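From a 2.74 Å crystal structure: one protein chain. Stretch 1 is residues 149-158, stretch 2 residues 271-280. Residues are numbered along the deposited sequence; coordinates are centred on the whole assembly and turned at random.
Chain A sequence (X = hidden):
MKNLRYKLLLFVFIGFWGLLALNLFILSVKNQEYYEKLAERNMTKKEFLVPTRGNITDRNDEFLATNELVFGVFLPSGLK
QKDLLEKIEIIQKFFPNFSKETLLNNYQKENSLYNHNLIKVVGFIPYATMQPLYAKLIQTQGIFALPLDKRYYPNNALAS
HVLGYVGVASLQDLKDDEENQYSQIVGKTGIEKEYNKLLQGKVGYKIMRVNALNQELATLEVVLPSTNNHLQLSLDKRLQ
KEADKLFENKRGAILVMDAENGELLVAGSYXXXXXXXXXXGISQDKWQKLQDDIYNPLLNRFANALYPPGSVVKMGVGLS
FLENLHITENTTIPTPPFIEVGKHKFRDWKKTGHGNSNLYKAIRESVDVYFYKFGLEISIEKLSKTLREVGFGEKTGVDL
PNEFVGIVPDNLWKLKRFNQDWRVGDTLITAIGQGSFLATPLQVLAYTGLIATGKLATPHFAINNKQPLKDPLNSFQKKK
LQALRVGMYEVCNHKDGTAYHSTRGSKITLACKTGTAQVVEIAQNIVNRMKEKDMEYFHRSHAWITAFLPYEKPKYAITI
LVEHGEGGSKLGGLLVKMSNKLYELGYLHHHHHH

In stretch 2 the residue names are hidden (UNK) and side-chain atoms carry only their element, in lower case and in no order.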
# COMPACT_ATOMS: atom_id res chain seq x y z
N ASP A 149 1.88 2.11 5.70
CA ASP A 149 0.98 1.49 4.74
C ASP A 149 -0.38 1.17 5.35
O ASP A 149 -0.47 0.72 6.47
CB ASP A 149 1.59 0.19 4.19
CG ASP A 149 2.37 0.41 2.92
OD1 ASP A 149 2.11 1.46 2.27
OD2 ASP A 149 3.22 -0.45 2.57
N LYS A 150 -1.43 1.42 4.59
CA LYS A 150 -2.78 1.03 4.95
C LYS A 150 -3.34 0.25 3.77
O LYS A 150 -3.26 0.71 2.65
CB LYS A 150 -3.62 2.27 5.23
CG LYS A 150 -5.04 2.23 4.73
CD LYS A 150 -5.79 3.48 5.17
CE LYS A 150 -6.62 4.06 4.04
NZ LYS A 150 -7.60 5.01 4.59
N ARG A 151 -3.89 -0.93 4.01
CA ARG A 151 -4.43 -1.75 2.93
C ARG A 151 -5.61 -1.01 2.33
O ARG A 151 -6.30 -0.23 3.00
CB ARG A 151 -4.86 -3.12 3.46
CG ARG A 151 -5.03 -4.21 2.41
CD ARG A 151 -3.69 -4.62 1.79
NE ARG A 151 -3.73 -5.93 1.11
CZ ARG A 151 -2.82 -6.35 0.23
NH1 ARG A 151 -1.77 -5.60 -0.07
NH2 ARG A 151 -2.94 -7.54 -0.35
N TYR A 152 -5.83 -1.25 1.04
CA TYR A 152 -6.90 -0.59 0.30
C TYR A 152 -7.50 -1.48 -0.79
O TYR A 152 -6.79 -2.02 -1.63
CB TYR A 152 -6.37 0.71 -0.32
CG TYR A 152 -7.42 1.50 -1.06
CD1 TYR A 152 -8.47 2.13 -0.38
CD2 TYR A 152 -7.37 1.62 -2.44
CE1 TYR A 152 -9.44 2.84 -1.06
CE2 TYR A 152 -8.32 2.35 -3.13
CZ TYR A 152 -9.35 2.95 -2.44
OH TYR A 152 -10.29 3.64 -3.16
N TYR A 153 -8.82 -1.60 -0.76
CA TYR A 153 -9.58 -2.42 -1.71
C TYR A 153 -10.36 -1.44 -2.58
O TYR A 153 -11.39 -0.90 -2.16
CB TYR A 153 -10.48 -3.42 -0.96
CG TYR A 153 -9.68 -4.29 0.00
CD1 TYR A 153 -9.19 -5.51 -0.39
CD2 TYR A 153 -9.37 -3.85 1.30
CE1 TYR A 153 -8.43 -6.29 0.48
CE2 TYR A 153 -8.62 -4.62 2.17
CZ TYR A 153 -8.15 -5.84 1.75
OH TYR A 153 -7.40 -6.62 2.58
N PRO A 154 -9.85 -1.16 -3.79
CA PRO A 154 -10.43 -0.16 -4.66
C PRO A 154 -11.89 -0.39 -4.94
O PRO A 154 -12.67 0.56 -4.95
CB PRO A 154 -9.63 -0.28 -5.96
CG PRO A 154 -8.71 -1.42 -5.79
CD PRO A 154 -8.62 -1.74 -4.35
N ASN A 155 -12.27 -1.64 -5.16
CA ASN A 155 -13.66 -1.91 -5.53
C ASN A 155 -14.60 -2.14 -4.35
O ASN A 155 -15.75 -2.52 -4.53
CB ASN A 155 -13.72 -3.09 -6.48
CG ASN A 155 -12.90 -2.86 -7.71
OD1 ASN A 155 -13.40 -2.45 -8.74
ND2 ASN A 155 -11.62 -3.08 -7.59
N ASN A 156 -14.12 -1.89 -3.14
CA ASN A 156 -14.92 -2.02 -1.94
C ASN A 156 -15.47 -3.41 -1.64
O ASN A 156 -14.76 -4.23 -1.05
CB ASN A 156 -16.02 -0.96 -1.93
CG ASN A 156 -15.46 0.42 -1.72
OD1 ASN A 156 -14.97 0.77 -0.65
ND2 ASN A 156 -15.46 1.19 -2.77
N ALA A 157 -16.73 -3.67 -2.02
CA ALA A 157 -17.39 -4.93 -1.68
C ALA A 157 -17.41 -5.91 -2.84
O ALA A 157 -18.06 -6.96 -2.78
CB ALA A 157 -18.82 -4.68 -1.19
N LEU A 158 -16.67 -5.59 -3.89
CA LEU A 158 -16.53 -6.51 -5.00
C LEU A 158 -15.72 -7.70 -4.55
O LEU A 158 -14.60 -7.54 -4.09
CB LEU A 158 -15.86 -5.83 -6.19
CG LEU A 158 -15.83 -6.71 -7.43
CD1 LEU A 158 -17.23 -6.82 -8.02
CD2 LEU A 158 -14.86 -6.13 -8.45
N UNK A 271 -25.54 -11.27 0.60
CA UNK A 271 -24.75 -10.06 0.48
C UNK A 271 -23.25 -10.19 0.58
O UNK A 271 -22.76 -10.95 1.40
c UNK A 271 -25.21 -9.21 1.69
c UNK A 271 -26.39 -9.88 2.27
c UNK A 271 -26.31 -11.31 1.86
N UNK A 272 -22.52 -9.44 -0.25
CA UNK A 272 -21.10 -9.15 -0.03
C UNK A 272 -21.01 -8.04 1.05
O UNK A 272 -22.04 -7.49 1.46
c UNK A 272 -20.43 -8.68 -1.34
o UNK A 272 -19.28 -11.38 -3.61
c UNK A 272 -20.51 -9.62 -2.54
o UNK A 272 -18.65 -10.76 -1.60
c UNK A 272 -19.40 -10.66 -2.59
N UNK A 273 -19.80 -7.71 1.51
CA UNK A 273 -19.58 -6.59 2.44
C UNK A 273 -18.32 -5.81 2.06
O UNK A 273 -17.50 -6.30 1.31
c UNK A 273 -18.31 -8.00 4.19
o UNK A 273 -15.07 -10.53 4.94
c UNK A 273 -16.05 -8.35 5.02
c UNK A 273 -17.13 -7.51 4.75
c UNK A 273 -16.13 -9.69 4.71
c UNK A 273 -18.37 -9.36 3.90
c UNK A 273 -19.48 -7.08 3.90
c UNK A 273 -17.29 -10.20 4.15
N UNK A 274 -18.19 -4.59 2.58
CA UNK A 274 -17.15 -3.66 2.13
C UNK A 274 -15.87 -3.83 2.91
O UNK A 274 -15.75 -3.36 4.04
c UNK A 274 -17.61 -2.21 2.22
c UNK A 274 -16.56 -1.22 1.71
n UNK A 274 -16.99 0.02 1.52
o UNK A 274 -15.40 -1.56 1.49
N UNK A 275 -14.89 -4.44 2.25
CA UNK A 275 -13.63 -4.81 2.87
C UNK A 275 -12.89 -3.63 3.51
O UNK A 275 -12.12 -3.82 4.44
c UNK A 275 -13.21 -6.84 1.33
c UNK A 275 -12.73 -5.48 1.85
c UNK A 275 -13.14 -7.96 2.37
c UNK A 275 -12.38 -7.21 0.09
N UNK A 276 -13.12 -2.41 3.01
CA UNK A 276 -12.41 -1.25 3.55
C UNK A 276 -12.81 -0.91 4.99
O UNK A 276 -12.04 -0.29 5.70
c UNK A 276 -11.85 -0.07 1.42
c UNK A 276 -12.62 -0.02 2.68
n UNK A 276 -12.56 -0.16 0.31
o UNK A 276 -10.62 0.03 1.41
N UNK A 277 -14.00 -1.32 5.42
CA UNK A 277 -14.47 -0.98 6.77
C UNK A 277 -13.72 -1.74 7.86
O UNK A 277 -13.80 -1.38 9.03
o UNK A 277 -17.91 -0.76 5.55
o UNK A 277 -16.31 0.75 5.56
c UNK A 277 -15.98 -1.21 6.89
c UNK A 277 -16.79 -0.34 5.94
N UNK A 278 -12.99 -2.79 7.49
CA UNK A 278 -12.20 -3.54 8.44
C UNK A 278 -10.77 -3.01 8.60
O UNK A 278 -10.12 -3.28 9.62
c UNK A 278 -13.44 -5.76 8.33
c UNK A 278 -15.84 -7.03 8.89
c UNK A 278 -12.16 -5.04 8.05
c UNK A 278 -13.62 -6.43 9.54
c UNK A 278 -14.48 -5.73 7.42
c UNK A 278 -14.81 -7.07 9.81
c UNK A 278 -15.67 -6.36 7.69
N UNK A 279 -10.28 -2.24 7.63
CA UNK A 279 -8.83 -2.02 7.54
C UNK A 279 -8.16 -1.41 8.79
O UNK A 279 -7.08 -1.88 9.19
c UNK A 279 -8.76 -2.09 5.02
c UNK A 279 -8.44 -1.25 6.26
c UNK A 279 -6.96 -0.90 6.28
N UNK A 280 -8.77 -0.40 9.42
CA UNK A 280 -8.18 0.20 10.60
C UNK A 280 -8.77 -0.30 11.90
O UNK A 280 -8.89 0.46 12.85

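Position 271 has three side-chain carbons that close a ring onto the backbone N. It touches nothing on stretch 1. It is Pro 271, with a cis peptide bond before it.

Position 272 carries three carbons in a row, the third bearing two oxygens. Its CB lies 3.3 Å from Ala 157 O. An unbranched chain ending in a carboxylate is Glu 272.

Position 273 has one carbon, then a six-carbon ring bearing one oxygen. Its CA-to-CB bond points away from stretch 1, and the backbone makes the contact: the carbonyl O of 273 receives a CA-H...O contact from Ala 157 CA at 3.3 Å. The phenol identifies Tyr 273.

Position 274 has two carbons, the second carrying one oxygen and one nitrogen. That nitrogen is 3.1 Å from Asn 156 OD1. The short amide is Asn 274. Its ND2 gives a weak hydrogen bond to Asn 156 OD1.

Position 275 has four carbons, forked at the second. Its CB sits over one face of the Tyr 153 ring, 4.0 Å from the centroid. This is Leu 275. Its CD1 is 3.6 Å from Tyr 153 CD1, and its N gives a weak hydrogen bond to Asn 156 O at 3.3 Å.

Position 276 again has two carbons, the second with one oxygen and one nitrogen. The nitrogen is 2.8 Å from Tyr 153 O. The residue is Asn 276. Its OD1 accepts from Tyr 153 N at 3.3 Å, nearly straight at 175°.

Position 277 has two carbons, the second with two oxygens, and no contact with stretch 1. It is Asp 277.

Position 278 has one carbon and a six-carbon ring without oxygen. The ring leads away from stretch 1. It is Phe 278.

Position 279 has one carbon carrying two others. One branch lies 3.4 Å from Arg 151 O. This is Val 279; that atom is CG1, and CG2 is 3.8 Å from Tyr 153 CE2, at the ring edge.

Position 280 has no side-chain atoms. It is Gly 280.

The contact centres on Asn 276, whose amide pairs with both the N and O of Tyr 153. Its ND2 also makes a weak bond to Asn 156 OD1, 2.8 Å away. Leu 275 and Val 279 pack on the Tyr 153 ring, at a face and the edge. The backbones come close at Ala 157, whose CA is 4.0 Å from Asn 274 CA.

Stretch 2 (271-280) PEYNLNDFVG
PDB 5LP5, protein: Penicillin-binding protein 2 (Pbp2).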